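Local structure of NAD nucleotidase (Haemophilus influenzae, 3ZTV) at residues E211-V216 against D220-G225. The protein degrades NAD to adenosine and nicotinamide riboside, acting as both a pyrophosphatase and a 5'-nucleotidase in the periplasm. Sequence-based numbering, arbitrary orientation.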
ATOM      1  N   GLU A 211       1.562  15.545   2.038  1.00  7.15           N
ATOM      2  CA  GLU A 211       0.642  14.670   1.326  1.00  6.88           C
ATOM      3  C   GLU A 211      -0.413  14.071   2.268  1.00  5.62           C
ATOM      4  O   GLU A 211      -1.609  14.041   1.940  1.00  7.13           O
ATOM      5  CB  GLU A 211       1.413  13.559   0.604  1.00  9.05           C
ATOM      6  CG  GLU A 211       0.589  12.746  -0.378  1.00 12.19           C
ATOM      7  CD  GLU A 211       1.378  11.628  -1.037  1.00 14.08           C
ATOM      8  OE1 GLU A 211       2.500  11.324  -0.579  1.00 14.10           O
ATOM      9  OE2 GLU A 211       0.867  11.045  -2.016  1.00 20.47           O
ATOM     10  N   ILE A 212       0.013  13.585   3.430  1.00  6.16           N
ATOM     11  CA  ILE A 212      -0.918  13.049   4.409  1.00  5.63           C
ATOM     12  C   ILE A 212      -1.961  14.100   4.814  1.00  5.04           C
ATOM     13  O   ILE A 212      -3.171  13.805   4.877  1.00  6.41           O
ATOM     14  CB  ILE A 212      -0.164  12.493   5.644  1.00  5.26           C
ATOM     15  CG1 ILE A 212       0.629  11.237   5.266  1.00  5.63           C
ATOM     16  CG2 ILE A 212      -1.117  12.206   6.788  1.00  6.05           C
ATOM     17  CD1 ILE A 212       1.584  10.736   6.358  1.00  7.03           C
ATOM     18  N   ALA A 213      -1.500  15.325   5.068  1.00  5.07           N
ATOM     19  CA  ALA A 213      -2.407  16.404   5.462  1.00  5.25           C
ATOM     20  C   ALA A 213      -3.519  16.612   4.435  1.00  6.25           C
ATOM     21  O   ALA A 213      -4.661  16.891   4.797  1.00  7.85           O
ATOM     22  CB  ALA A 213      -1.640  17.695   5.674  1.00  6.56           C
ATOM     23  N   GLN A 214      -3.190  16.442   3.156  1.00  5.37           N
ATOM     24  CA  GLN A 214      -4.147  16.721   2.082  1.00  6.89           C
ATOM     25  C   GLN A 214      -4.969  15.514   1.655  1.00  7.15           C
ATOM     26  O   GLN A 214      -6.009  15.672   1.005  1.00  8.22           O
ATOM     27  CB  GLN A 214      -3.421  17.308   0.878  1.00  8.75           C
ATOM     28  CG  GLN A 214      -2.804  18.666   1.161  1.00  9.77           C
ATOM     29  CD  GLN A 214      -1.970  19.168   0.009  1.00 14.34           C
ATOM     30  OE1 GLN A 214      -0.816  18.772  -0.149  1.00 17.84           O
ATOM     31  NE2 GLN A 214      -2.548  20.038  -0.808  1.00 14.73           N
ATOM     32  N   LYS A 215      -4.523  14.318   2.028  1.00  6.52           N
ATOM     33  CA  LYS A 215      -5.146  13.080   1.550  1.00  6.62           C
ATOM     34  C   LYS A 215      -5.801  12.237   2.629  1.00  6.03           C
ATOM     35  O   LYS A 215      -6.531  11.298   2.322  1.00  8.10           O
ATOM     36  CB  LYS A 215      -4.128  12.224   0.792  1.00  9.59           C
ATOM     37  CG  LYS A 215      -3.665  12.834  -0.515  1.00 11.83           C
ATOM     38  CD  LYS A 215      -2.783  11.888  -1.312  1.00 16.40           C
ATOM     39  CE  LYS A 215      -2.425  12.491  -2.664  1.00 18.72           C
ATOM     40  NZ  LYS A 215      -1.497  11.619  -3.440  1.00 23.46           N
ATOM     41  N   VAL A 216      -5.538  12.551   3.892  1.00  6.78           N
ATOM     42  CA  VAL A 216      -5.987  11.730   5.008  1.00  5.77           C
ATOM     43  C   VAL A 216      -6.854  12.570   5.944  1.00  5.94           C
ATOM     44  O   VAL A 216      -6.510  13.714   6.247  1.00  6.27           O
ATOM     45  CB  VAL A 216      -4.768  11.153   5.783  1.00  6.36           C
ATOM     46  CG1 VAL A 216      -5.193  10.477   7.075  1.00  6.00           C
ATOM     47  CG2 VAL A 216      -3.967  10.193   4.899  1.00  7.54           C
ATOM     48  N   ASP A 220      -5.161  16.180  13.045  1.00  5.19           N
ATOM     49  CA  ASP A 220      -5.165  17.627  13.270  1.00  5.10           C
ATOM     50  C   ASP A 220      -3.811  18.324  13.160  1.00  4.81           C
ATOM     51  O   ASP A 220      -3.727  19.436  12.626  1.00  5.06           O
ATOM     52  CB  ASP A 220      -5.783  17.912  14.636  1.00  6.04           C
ATOM     53  CG  ASP A 220      -7.217  17.411  14.722  1.00  6.77           C
ATOM     54  OD1 ASP A 220      -8.060  17.883  13.938  1.00  6.80           O
ATOM     55  OD2 ASP A 220      -7.542  16.531  15.548  1.00  6.71           O
ATOM     56  N   VAL A 221      -2.765  17.681  13.676  1.00  5.32           N
ATOM     57  CA  VAL A 221      -1.416  18.266  13.687  1.00  5.53           C
ATOM     58  C   VAL A 221      -0.411  17.176  13.324  1.00  4.50           C
ATOM     59  O   VAL A 221      -0.483  16.055  13.858  1.00  6.18           O
ATOM     60  CB  VAL A 221      -1.043  18.879  15.073  1.00  6.28           C
ATOM     61  CG1 VAL A 221       0.328  19.557  15.035  1.00  8.36           C
ATOM     62  CG2 VAL A 221      -2.097  19.895  15.508  1.00  6.79           C
ATOM     63  N   ILE A 222       0.504  17.493  12.414  1.00  4.23           N
ATOM     64  CA  ILE A 222       1.569  16.553  12.053  1.00  4.56           C
ATOM     65  C   ILE A 222       2.937  17.152  12.384  1.00  4.77           C
ATOM     66  O   ILE A 222       3.445  18.046  11.688  1.00  4.99           O
ATOM     67  CB  ILE A 222       1.506  16.140  10.566  1.00  4.53           C
ATOM     68  CG1 ILE A 222       0.087  15.689  10.176  1.00  5.18           C
ATOM     69  CG2 ILE A 222       2.551  15.067  10.275  1.00  5.19           C
ATOM     70  CD1 ILE A 222      -0.091  15.363   8.705  1.00  6.21           C
ATOM     71  N   VAL A 223       3.535  16.639  13.451  1.00  4.22           N
ATOM     72  CA  VAL A 223       4.821  17.086  13.972  1.00  4.55           C
ATOM     73  C   VAL A 223       5.880  16.275  13.242  1.00  4.20           C
ATOM     74  O   VAL A 223       5.875  15.039  13.313  1.00  5.44           O
ATOM     75  CB  VAL A 223       4.896  16.843  15.501  1.00  4.02           C
ATOM     76  CG1 VAL A 223       6.233  17.336  16.080  1.00  6.34           C
ATOM     77  CG2 VAL A 223       3.703  17.503  16.213  1.00  6.76           C
ATOM     78  N   THR A 224       6.758  16.971  12.523  1.00  4.49           N
ATOM     79  CA  THR A 224       7.580  16.371  11.470  1.00  4.70           C
ATOM     80  C   THR A 224       9.058  16.180  11.819  1.00  5.10           C
ATOM     81  O   THR A 224       9.675  17.026  12.491  1.00  5.20           O
ATOM     82  CB  THR A 224       7.486  17.246  10.204  1.00  5.66           C
ATOM     83  OG1 THR A 224       6.125  17.275   9.753  1.00  5.63           O
ATOM     84  CG2 THR A 224       8.365  16.754   9.080  1.00  6.61           C
ATOM     85  N   GLY A 225       9.606  15.075  11.319  1.00  4.38           N
ATOM     86  CA  GLY A 225      11.041  14.889  11.214  1.00  4.76           C
ATOM     87  C   GLY A 225      11.437  14.326   9.866  1.00  5.21           C
ATOM     88  O   GLY A 225      10.579  13.959   9.057  1.00  5.62           O
TER
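Ala213, in the last turn of helix 206-215, and Ile222, on strand 221-224, have the nearest CA atoms of the two segments, 7.7 Å apart, and no hydrogen bond joins the segments. The helix ends here: Ile212 O accepts from both Lys215 N and Val216 N, and Val216 is the first residue to leave helical geometry; three residues then lead to Asp220. What bridges the gap is the side chain of Ile222. Its CG1 stands anti to the carbonyl carbon (chi1 -50°) and the chain then runs extended (chi2 176°), carrying CD1 up to the helix. That one methyl packs against Ile212 CG2 at 3.8 Å and lies 4.1 Å from Ala213 CB; Ala213 N is 3.9 Å from the same Ile222 CD1. Leu200 touches both isoleucines from strand 198-203, while Val259 and Val261 of strand 258-263 meet Ala213. On the outer side of the helix, Lys215 NZ forms a salt bridge with Glu211 OE2 at 2.8 Å, using the anti lone pair of that oxygen. The buried apolar contact seats the helix on the sheet within the beta-alpha-beta unit 198-203, 206-215, 221-224 of the calcineurin-like phosphoesterase fold.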